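PDB 6C9B: PLP-Dependent L-Arginine Hydroxylase MppP, which uses pyridoxal 5'-phosphate to oxidise L-arginine, giving the products 4-hydroxy-2-ketoarginine and 2-ketoarginine. Local coordinates for residues L85-Y88 with V92-E95; E169-L174 with A198-Y203. All blocks are in the same frame, centred on the assembly; numbering follows the deposited sequence.

Interaction 1: residues L85-Y88 with V92-E95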
loop_
_atom_site.group_PDB
_atom_site.type_symbol
_atom_site.label_atom_id
_atom_site.label_comp_id
_atom_site.label_asym_id
_atom_site.label_seq_id
_atom_site.Cartn_x
_atom_site.Cartn_y
_atom_site.Cartn_z
ATOM N N LEU B 85 8.249 6.566 9.604
ATOM C CA LEU B 85 7.020 6.682 8.829
ATOM C C LEU B 85 6.435 5.289 8.629
ATOM O O LEU B 85 7.076 4.433 8.007
ATOM C CB LEU B 85 7.277 7.345 7.482
ATOM C CG LEU B 85 8.000 8.686 7.596
ATOM C CD1 LEU B 85 8.346 9.214 6.199
ATOM C CD2 LEU B 85 7.158 9.665 8.338
ATOM N N SER B 86 5.213 5.064 9.131
ATOM C CA SER B 86 4.580 3.750 9.007
ATOM C C SER B 86 3.840 3.684 7.675
ATOM O O SER B 86 2.969 4.519 7.398
ATOM C CB SER B 86 3.618 3.470 10.167
ATOM O OG SER B 86 4.263 3.589 11.432
ATOM N N CYS B 87 4.221 2.720 6.845
ATOM C CA CYS B 87 3.690 2.541 5.498
ATOM C C CYS B 87 2.895 1.244 5.435
ATOM O O CYS B 87 3.091 0.341 6.254
ATOM C CB CYS B 87 4.809 2.484 4.456
ATOM S SG CYS B 87 5.905 3.933 4.567
ATOM N N TYR B 88 2.018 1.137 4.435
ATOM C CA TYR B 88 1.252 -0.104 4.263
ATOM C C TYR B 88 2.140 -1.334 4.109
ATOM O O TYR B 88 1.729 -2.445 4.476
ATOM C CB TYR B 88 0.341 -0.014 3.045
ATOM C CG TYR B 88 -0.631 1.132 3.054
ATOM C CD1 TYR B 88 -1.582 1.251 4.057
ATOM C CD2 TYR B 88 -0.635 2.063 2.048
ATOM C CE1 TYR B 88 -2.502 2.305 4.059
ATOM C CE2 TYR B 88 -1.558 3.087 2.023
ATOM C CZ TYR B 88 -2.480 3.200 3.035
ATOM O OH TYR B 88 -3.380 4.218 3.049
ATOM N N VAL B 92 5.786 -0.380 -0.342
ATOM C CA VAL B 92 5.326 1.012 -0.414
ATOM C C VAL B 92 6.408 1.954 0.116
ATOM O O VAL B 92 6.678 3.007 -0.484
ATOM C CB VAL B 92 3.993 1.170 0.340
ATOM C CG1 VAL B 92 3.626 2.645 0.538
ATOM C CG2 VAL B 92 2.869 0.468 -0.402
ATOM N N SER B 93 7.078 1.578 1.206
ATOM C CA SER B 93 8.229 2.362 1.667
ATOM C C SER B 93 9.266 2.472 0.557
ATOM O O SER B 93 9.860 3.542 0.330
ATOM C CB SER B 93 8.883 1.707 2.887
ATOM O OG SER B 93 7.974 1.521 3.958
ATOM N N MET B 94 9.530 1.354 -0.122
ATOM C CA MET B 94 10.542 1.331 -1.174
ATOM C C MET B 94 10.130 2.200 -2.366
ATOM O O MET B 94 10.974 2.850 -2.985
ATOM C CB MET B 94 10.796 -0.123 -1.598
ATOM C CG MET B 94 11.859 -0.284 -2.650
ATOM S SD MET B 94 13.468 0.028 -1.894
ATOM C CE MET B 94 14.228 0.929 -3.244
ATOM N N GLU B 95 8.844 2.212 -2.720
ATOM C CA GLU B 95 8.379 3.101 -3.777
ATOM C C GLU B 95 8.619 4.553 -3.391
ATOM O O GLU B 95 9.067 5.363 -4.213
ATOM C CB GLU B 95 6.899 2.857 -4.069
ATOM C CG GLU B 95 6.267 3.835 -5.042
ATOM C CD GLU B 95 6.677 3.688 -6.500
ATOM O OE1 GLU B 95 7.521 2.848 -6.832
ATOM O OE2 GLU B 95 6.140 4.452 -7.343
#
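C87 and S93 meet at the closest point of this contact. The SG of C87 lies 3.2 Å from the OG of S93. The C87 CB comes nearly as close, at 3.3 Å from S93 OG. The hydroxyl oxygen therefore sits against both side-chain atoms of the cysteine. S93 OG hydrogen-bonds to the backbone O of S89, just before helix 90-101. That bond ties the hydroxyl to the turn while it faces the strand. The SG of C87 is anti to its carbonyl carbon (chi1 -54°), which carries the sulfur to the flank of S93, 4.0 Å from S93 CA.

The contact joins the end of strand 84-87 to the start of helix 90-101 across a tight strand-to-helix turn. Strand 84-87 lies at one edge of the seven-stranded mixed sheet of this chain. This sheet belongs to the large domain of the PLP enzymes of fold type one, which include the aminotransferase family of this protein. The strand pairs antiparallel with strand 231-235.

Packing is looser on the V92 side. The two methyls of V92 part toward different residues. V92 CG1 is 4.1 Å from the CB of C87, and V92 CG2 is 4.3 Å from the CB of Y88. The Y88 ring turns from the helix, and Y88 is partly exposed. Its OH makes a weak hydrogen bond to K229 of the second subunit, whose Y88 also packs on V92.

Interaction 2: residues E169-L174 with A198-Y203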
loop_
_atom_site.group_PDB
_atom_site.type_symbol
_atom_site.label_atom_id
_atom_site.label_comp_id
_atom_site.label_asym_id
_atom_site.label_seq_id
_atom_site.Cartn_x
_atom_site.Cartn_y
_atom_site.Cartn_z
ATOM N N GLU B 169 30.895 -4.777 11.824
ATOM C CA GLU B 169 32.126 -4.108 11.431
ATOM C C GLU B 169 32.066 -3.663 9.974
ATOM O O GLU B 169 32.620 -2.619 9.622
ATOM C CB GLU B 169 33.324 -5.030 11.693
ATOM C CG GLU B 169 33.276 -6.388 10.960
ATOM C CD GLU B 169 32.581 -7.552 11.719
ATOM O OE1 GLU B 169 31.787 -7.331 12.679
ATOM O OE2 GLU B 169 32.833 -8.717 11.318
ATOM N N ARG B 170 31.372 -4.415 9.126
ATOM C CA ARG B 170 31.243 -3.992 7.732
ATOM C C ARG B 170 30.185 -2.912 7.573
ATOM O O ARG B 170 30.382 -1.966 6.803
ATOM C CB ARG B 170 30.924 -5.192 6.844
ATOM C CG ARG B 170 30.701 -4.862 5.361
ATOM C CD ARG B 170 31.857 -4.116 4.705
ATOM N NE ARG B 170 33.107 -4.881 4.703
ATOM C CZ ARG B 170 34.309 -4.353 4.461
ATOM N NH1 ARG B 170 34.442 -3.063 4.192
ATOM N NH2 ARG B 170 35.382 -5.120 4.483
ATOM N N LEU B 171 29.064 -3.006 8.305
ATOM C CA LEU B 171 28.120 -1.888 8.292
ATOM C C LEU B 171 28.822 -0.612 8.705
ATOM O O LEU B 171 28.641 0.440 8.075
ATOM C CB LEU B 171 26.933 -2.150 9.218
ATOM C CG LEU B 171 25.895 -1.010 9.253
ATOM C CD1 LEU B 171 25.227 -0.787 7.899
ATOM C CD2 LEU B 171 24.795 -1.246 10.307
ATOM N N ARG B 172 29.648 -0.693 9.743
ATOM C CA ARG B 172 30.349 0.498 10.219
ATOM C C ARG B 172 31.239 1.064 9.129
ATOM O O ARG B 172 31.215 2.270 8.850
ATOM C CB ARG B 172 31.170 0.165 11.476
ATOM C CG ARG B 172 32.019 1.334 11.971
ATOM C CD ARG B 172 32.734 0.982 13.282
ATOM N NE ARG B 172 31.750 0.651 14.312
ATOM C CZ ARG B 172 31.532 -0.563 14.821
ATOM N NH1 ARG B 172 30.581 -0.715 15.735
ATOM N NH2 ARG B 172 32.256 -1.617 14.447
ATOM N N ARG B 173 32.029 0.201 8.485
ATOM C CA ARG B 173 32.926 0.682 7.441
ATOM C C ARG B 173 32.151 1.248 6.254
ATOM O O ARG B 173 32.523 2.287 5.692
ATOM C CB ARG B 173 33.857 -0.437 6.985
ATOM C CG ARG B 173 34.855 0.012 5.930
ATOM C CD ARG B 173 35.850 1.055 6.495
ATOM N NE ARG B 173 36.497 1.820 5.434
ATOM C CZ ARG B 173 36.799 3.118 5.492
ATOM N NH1 ARG B 173 36.509 3.853 6.567
ATOM N NH2 ARG B 173 37.389 3.690 4.449
ATOM N N LEU B 174 31.071 0.584 5.857
ATOM C CA LEU B 174 30.271 1.074 4.737
ATOM C C LEU B 174 29.647 2.431 5.061
ATOM O O LEU B 174 29.617 3.333 4.220
ATOM C CB LEU B 174 29.197 0.036 4.418
ATOM C CG LEU B 174 28.324 0.251 3.194
ATOM C CD1 LEU B 174 29.153 0.329 1.923
ATOM C CD2 LEU B 174 27.346 -0.919 3.086
ATOM N N ALA B 198 21.748 -10.166 13.174
ATOM C CA ALA B 198 21.295 -8.862 12.722
ATOM C C ALA B 198 20.671 -8.040 13.835
ATOM O O ALA B 198 20.019 -7.032 13.542
ATOM C CB ALA B 198 20.285 -9.018 11.576
ATOM N N HIS B 199 20.833 -8.449 15.100
ATOM C CA HIS B 199 20.189 -7.751 16.206
ATOM C C HIS B 199 21.130 -6.827 16.954
ATOM O O HIS B 199 20.723 -6.235 17.953
ATOM C CB HIS B 199 19.565 -8.744 17.181
ATOM C CG HIS B 199 18.467 -9.559 16.571
ATOM N ND1 HIS B 199 17.769 -10.519 17.277
ATOM C CD2 HIS B 199 17.970 -9.570 15.311
ATOM C CE1 HIS B 199 16.896 -11.094 16.464
ATOM N NE2 HIS B 199 16.990 -10.527 15.271
ATOM N N TYR B 200 22.363 -6.657 16.488
ATOM C CA TYR B 200 23.150 -5.543 16.983
ATOM C C TYR B 200 22.491 -4.244 16.531
ATOM O O TYR B 200 21.742 -4.217 15.553
ATOM C CB TYR B 200 24.587 -5.643 16.492
ATOM C CG TYR B 200 24.784 -5.441 15.009
ATOM C CD1 TYR B 200 24.910 -4.156 14.483
ATOM C CD2 TYR B 200 24.870 -6.520 14.132
ATOM C CE1 TYR B 200 25.125 -3.954 13.131
ATOM C CE2 TYR B 200 25.066 -6.322 12.759
ATOM C CZ TYR B 200 25.178 -5.026 12.284
ATOM O OH TYR B 200 25.406 -4.774 10.961
ATOM N N ASP B 201 22.738 -3.170 17.275
ATOM C CA ASP B 201 21.999 -1.919 17.068
ATOM C C ASP B 201 22.515 -1.221 15.809
ATOM O O ASP B 201 23.603 -0.642 15.804
ATOM C CB ASP B 201 22.154 -1.024 18.295
ATOM C CG ASP B 201 21.243 0.182 18.259
ATOM O OD1 ASP B 201 20.808 0.580 17.156
ATOM O OD2 ASP B 201 20.933 0.718 19.347
ATOM N N HIS B 202 21.743 -1.295 14.719
ATOM C CA HIS B 202 22.152 -0.693 13.443
ATOM C C HIS B 202 22.078 0.822 13.485
ATOM O O HIS B 202 22.873 1.511 12.832
ATOM C CB HIS B 202 21.246 -1.188 12.304
ATOM C CG HIS B 202 21.480 -2.613 11.906
ATOM N ND1 HIS B 202 21.702 -3.619 12.822
ATOM C CD2 HIS B 202 21.483 -3.207 10.687
ATOM C CE1 HIS B 202 21.877 -4.760 12.183
ATOM N NE2 HIS B 202 21.750 -4.541 10.886
ATOM N N TYR B 203 21.121 1.355 14.228
ATOM C CA TYR B 203 20.964 2.802 14.289
ATOM C C TYR B 203 22.125 3.450 15.025
ATOM O O TYR B 203 22.565 4.544 14.653
ATOM C CB TYR B 203 19.610 3.129 14.920
ATOM C CG TYR B 203 18.498 2.612 14.048
ATOM C CD1 TYR B 203 18.046 3.361 12.978
ATOM C CD2 TYR B 203 17.932 1.347 14.256
ATOM C CE1 TYR B 203 17.043 2.891 12.134
ATOM C CE2 TYR B 203 16.926 0.872 13.410
ATOM C CZ TYR B 203 16.500 1.667 12.347
ATOM O OH TYR B 203 15.527 1.251 11.487
#
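L171 meets Y200 and H202 and carries the whole contact from the side of helix 168-181. Along segment 169-174 the polar residues come first. E169 is exposed. Its backbone O accepts a bond from the N of R173, one turn on. R170 forms a salt bridge to D141, away from segment 198-203.

L171 follows and points toward the other segment. Its CG is anti to the backbone N (chi1 -180°), which extends the branch out from the helix. L171 CB lies 3.5 Å from Y200 OH. CD2 reaches further and touches both rings from the same general side, where they lie against each other. L171 CD2 is at the edge of the Y200 ring, near its plane, 3.9 Å from Y200 CE1. L171 CD2 also lies 3.9 Å from H202 CD2. Behind L171 are L185 and L187 of strand 184-188, so the helix packs on the central sheet here.

R172 and R173 come next and make salt bridges within their own helix, to E168 and E176. R173 also pairs with D141. L174 turns to L142 and L185.

The two rings that receive L171 are held in place. H202 ND1 donates to the O of Y200 at 2.8 Å, with an N-H...O angle of 151°. The oxygen lies in the imidazole plane, which restrains the ring's rotation. H202 CE1 sits 3.3 Å above one face of the Y200 ring, toward its rim. Y200 OH hydrogen-bonds to the backbone O of L166. D201 is the N-cap of helix 202-209. What crosses is van der Waals packing of a leucine on aromatic groups, phenol oxygen included, while polar bonds hold those groups.

Both contacts are buried, but they use different elements. Interaction 1 includes an edge strand of the seven-stranded sheet, and interaction 2 packs on that sheet through strand 184-188. Interaction 1 is local, with only three residues between its segments. Interaction 2 bridges a longer span and joins a helix to the lead-in of another. Their centres are 22 Å apart, and they do not touch. Interaction 1 lies nearer the chain centre and beside the subunit interface. No other protein chain touches interaction 2, where arginines of its helix form salt bridges within the chain. Sulfur, hydroxyl and methyl groups meet in 85-88 with 92-95. A leucine meets aromatic rings in 169-174 with 198-203.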